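Local coordinates for putative GGDEF domain membrane protein (Pseudomonas fluorescens, PDB 5EUH) that acts as a diguanylate cyclase, making the biofilm-promoting second messenger c-di-GMP from GTP, and binds that product through its GGDEF domain, at the C2E site. Residues are numbered along the deposited sequence; one frame, centred on the assembly and turned at random.

The C2E site. Residues 69-72, 75, 89, 92, 96, 99-100. With C2E (9,9'-[(2R,3R,3aS,5S,7aR,9R,10R,10aS,12S,14aR)-3,5,10,12-tetrahydroxy-5,12-dioxidooctahydro-2H,7H-difuro[3,2-d:3',2'-j][1,3,7,9,2,8]tetraoxadiphosphacyclododecine-2,9-diyl]bis(2-amino-1,9-dihydro-6H-purin-6-one)), chain B.
One guanine of C2E, the cyclase's own product c-di-GMP, lies in the inhibitory site (I-site) typical of GGDEF domains, with Arg72 and Asp75 forming the ends of its RXXD motif. Asp75 meets the base at its N-H edge: OD2 turns its syn lone pair to the ring nitrogen N11 at 2.6 Å and to the exocyclic amine N21 at 2.9 Å. A carboxylate suits this edge because it accepts from both donors, and OD1 adds a weak bond to N21. Thr92 meets the same amine from another direction, its short side chain carrying a hydroxyl, OG1, that accepts a nearly straight bond from N21 (2.9 Å, 172° at the hydrogen).

Arg71 reads the neighbouring Hoogsteen edge, O61 and N71. Its backbone N donates to the carbonyl oxygen O61 at 2.9 Å, while the side chain, bent at chi3 (-64°), curls back alongside. There NH2 reaches N71 at 2.9 Å, with the acceptor almost in the guanidinium plane. Donors here and acceptors at the N11/N21 edge match guanine's polarity.

Arg72 instead runs extended (chi2 -178°) across one face of the base. CG and CD pass over the N11 side of the six-membered ring, NE makes a cation-pi contact over its face, 3.5 Å from the centroid, and NH2 reaches over the five-membered ring. From the guanidinium edge, NH2 also forms a salt bridge with phosphate oxygen O1P at 3.0 Å, so one long, flat, charged side chain holds base and phosphate together. Against the other face comes the tip of Ile100: CD1 makes a CH-pi contact, completing a sandwich of arginine and slim aliphatic branch. Gln99, long and extended beyond CG, brings its terminal amide beside the ribose C4A and C5A.

Arg71 and Arg72 lie in the loop between helix 52-69 and strand 75-78, which Asp75 begins. Thr92 precedes helix 94-109, which supplies Gln99 and Ile100, so the ligand bridges this loop and helix, outside the GGEEF hairpin joining strands 75-78 and 84-90.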
# COMPACT_ATOMS: atom_id res chain seq x y z
N ASN A 69 5.95 -0.29 9.19
CA ASN A 69 5.79 1.15 9.07
C ASN A 69 4.36 1.60 9.27
O ASN A 69 4.09 2.80 9.23
CB ASN A 69 6.28 1.62 7.70
CG ASN A 69 7.78 1.47 7.55
OD1 ASN A 69 8.53 2.38 7.87
ND2 ASN A 69 8.21 0.32 7.07
N VAL A 70 3.43 0.67 9.50
CA VAL A 70 2.02 0.98 9.71
C VAL A 70 1.60 0.27 10.99
O VAL A 70 1.45 -0.96 11.00
CB VAL A 70 1.17 0.53 8.52
CG1 VAL A 70 -0.30 0.60 8.85
CG2 VAL A 70 1.47 1.39 7.31
N ARG A 71 1.40 1.03 12.07
CA ARG A 71 1.36 0.45 13.40
C ARG A 71 0.24 0.94 14.30
O ARG A 71 0.11 0.43 15.41
CB ARG A 71 2.70 0.69 14.10
CG ARG A 71 3.89 0.06 13.41
CD ARG A 71 5.15 0.86 13.65
NE ARG A 71 5.06 2.20 13.08
CZ ARG A 71 6.12 2.95 12.80
NH1 ARG A 71 7.33 2.48 13.03
NH2 ARG A 71 5.96 4.15 12.28
N ARG A 72 -0.57 1.89 13.87
CA ARG A 72 -1.55 2.48 14.78
C ARG A 72 -2.87 1.72 14.74
O ARG A 72 -3.14 0.97 13.80
CB ARG A 72 -1.75 3.95 14.43
CG ARG A 72 -0.50 4.78 14.64
CD ARG A 72 -0.71 6.25 14.33
NE ARG A 72 0.53 7.00 14.47
CZ ARG A 72 0.66 8.30 14.22
NH1 ARG A 72 -0.38 9.01 13.80
NH2 ARG A 72 1.84 8.89 14.37
N ASP A 75 -5.26 1.86 11.65
CA ASP A 75 -4.64 1.51 10.38
C ASP A 75 -4.92 0.05 10.05
O ASP A 75 -5.03 -0.80 10.94
CB ASP A 75 -3.14 1.74 10.42
CG ASP A 75 -2.77 3.15 10.84
OD1 ASP A 75 -3.68 4.01 10.90
OD2 ASP A 75 -1.58 3.40 11.10
N LEU A 89 -5.00 4.48 6.28
CA LEU A 89 -4.33 5.36 7.23
C LEU A 89 -5.38 6.34 7.74
O LEU A 89 -5.46 7.48 7.28
CB LEU A 89 -3.16 6.08 6.58
CG LEU A 89 -2.06 5.21 5.99
CD1 LEU A 89 -1.05 6.07 5.27
CD2 LEU A 89 -1.39 4.39 7.07
N THR A 92 -4.92 10.35 9.27
CA THR A 92 -3.59 10.67 8.77
C THR A 92 -3.74 11.58 7.56
O THR A 92 -4.47 11.25 6.62
CB THR A 92 -2.82 9.40 8.38
OG1 THR A 92 -2.71 8.55 9.53
CG2 THR A 92 -1.43 9.75 7.88
N GLY A 96 1.76 13.23 6.18
CA GLY A 96 2.20 12.07 6.93
C GLY A 96 2.11 10.78 6.15
O GLY A 96 2.93 9.88 6.35
N GLN A 99 5.29 10.34 4.10
CA GLN A 99 6.44 9.90 4.89
C GLN A 99 6.40 8.39 5.13
O GLN A 99 7.44 7.72 5.09
CB GLN A 99 6.48 10.65 6.22
CG GLN A 99 6.34 12.15 6.09
CD GLN A 99 6.59 12.85 7.40
OE1 GLN A 99 7.72 12.94 7.87
NE2 GLN A 99 5.52 13.36 8.01
N ILE A 100 5.21 7.85 5.39
CA ILE A 100 5.07 6.40 5.53
C ILE A 100 5.44 5.71 4.23
O ILE A 100 6.12 4.68 4.22
CB ILE A 100 3.63 6.04 5.94
CG1 ILE A 100 3.24 6.75 7.24
CG2 ILE A 100 3.48 4.54 6.08
CD1 ILE A 100 1.77 6.68 7.53
P1 C2E B . 3.05 12.72 13.68
O2P C2E B . 3.07 14.21 13.91
O1P C2E B . 1.86 11.90 14.12
O5' C2E B . 4.37 12.05 14.32
C5' C2E B . 5.29 12.87 15.03
C4' C2E B . 6.46 12.05 15.58
O4' C2E B . 6.16 11.68 16.92
C3' C2E B . 6.72 10.76 14.82
O3' C2E B . 7.77 10.90 13.87
C2' C2E B . 7.18 9.80 15.90
O2' C2E B . 8.61 9.78 15.96
C1' C2E B . 6.64 10.37 17.20
N9 C2E B . 5.50 9.52 17.59
C8 C2E B . 4.20 9.83 17.44
N7 C2E B . 3.41 8.83 17.89
C5 C2E B . 4.22 7.85 18.34
C6 C2E B . 4.03 6.52 18.96
O6 C2E B . 2.89 6.06 19.16
N1 C2E B . 5.13 5.83 19.28
C2 C2E B . 6.38 6.29 19.07
N2 C2E B . 7.43 5.52 19.43
N3 C2E B . 6.61 7.51 18.52
C4 C2E B . 5.59 8.31 18.14
P11 C2E B . 7.74 10.04 12.51
O21 C2E B . 8.71 10.66 11.53
O11 C2E B . 7.85 8.58 12.84
O5A C2E B . 6.24 10.33 12.00
C5A C2E B . 6.02 11.14 10.86
C4A C2E B . 4.54 11.12 10.50
O4A C2E B . 4.25 9.89 9.84
C3A C2E B . 3.62 11.13 11.71
O3A C2E B . 3.26 12.44 12.11
C2A C2E B . 2.41 10.36 11.26
O2A C2E B . 1.46 11.24 10.67
C1A C2E B . 2.95 9.44 10.19
N91 C2E B . 3.08 8.07 10.73
C81 C2E B . 4.22 7.50 11.14
N71 C2E B . 4.00 6.24 11.58
C51 C2E B . 2.69 6.00 11.45
C61 C2E B . 1.78 4.86 11.72
O61 C2E B . 2.22 3.80 12.20
N11 C2E B . 0.48 5.02 11.44
C21 C2E B . -0.02 6.16 10.93
N21 C2E B . -1.35 6.24 10.68
N31 C2E B . 0.75 7.24 10.66
C41 C2E B . 2.08 7.21 10.89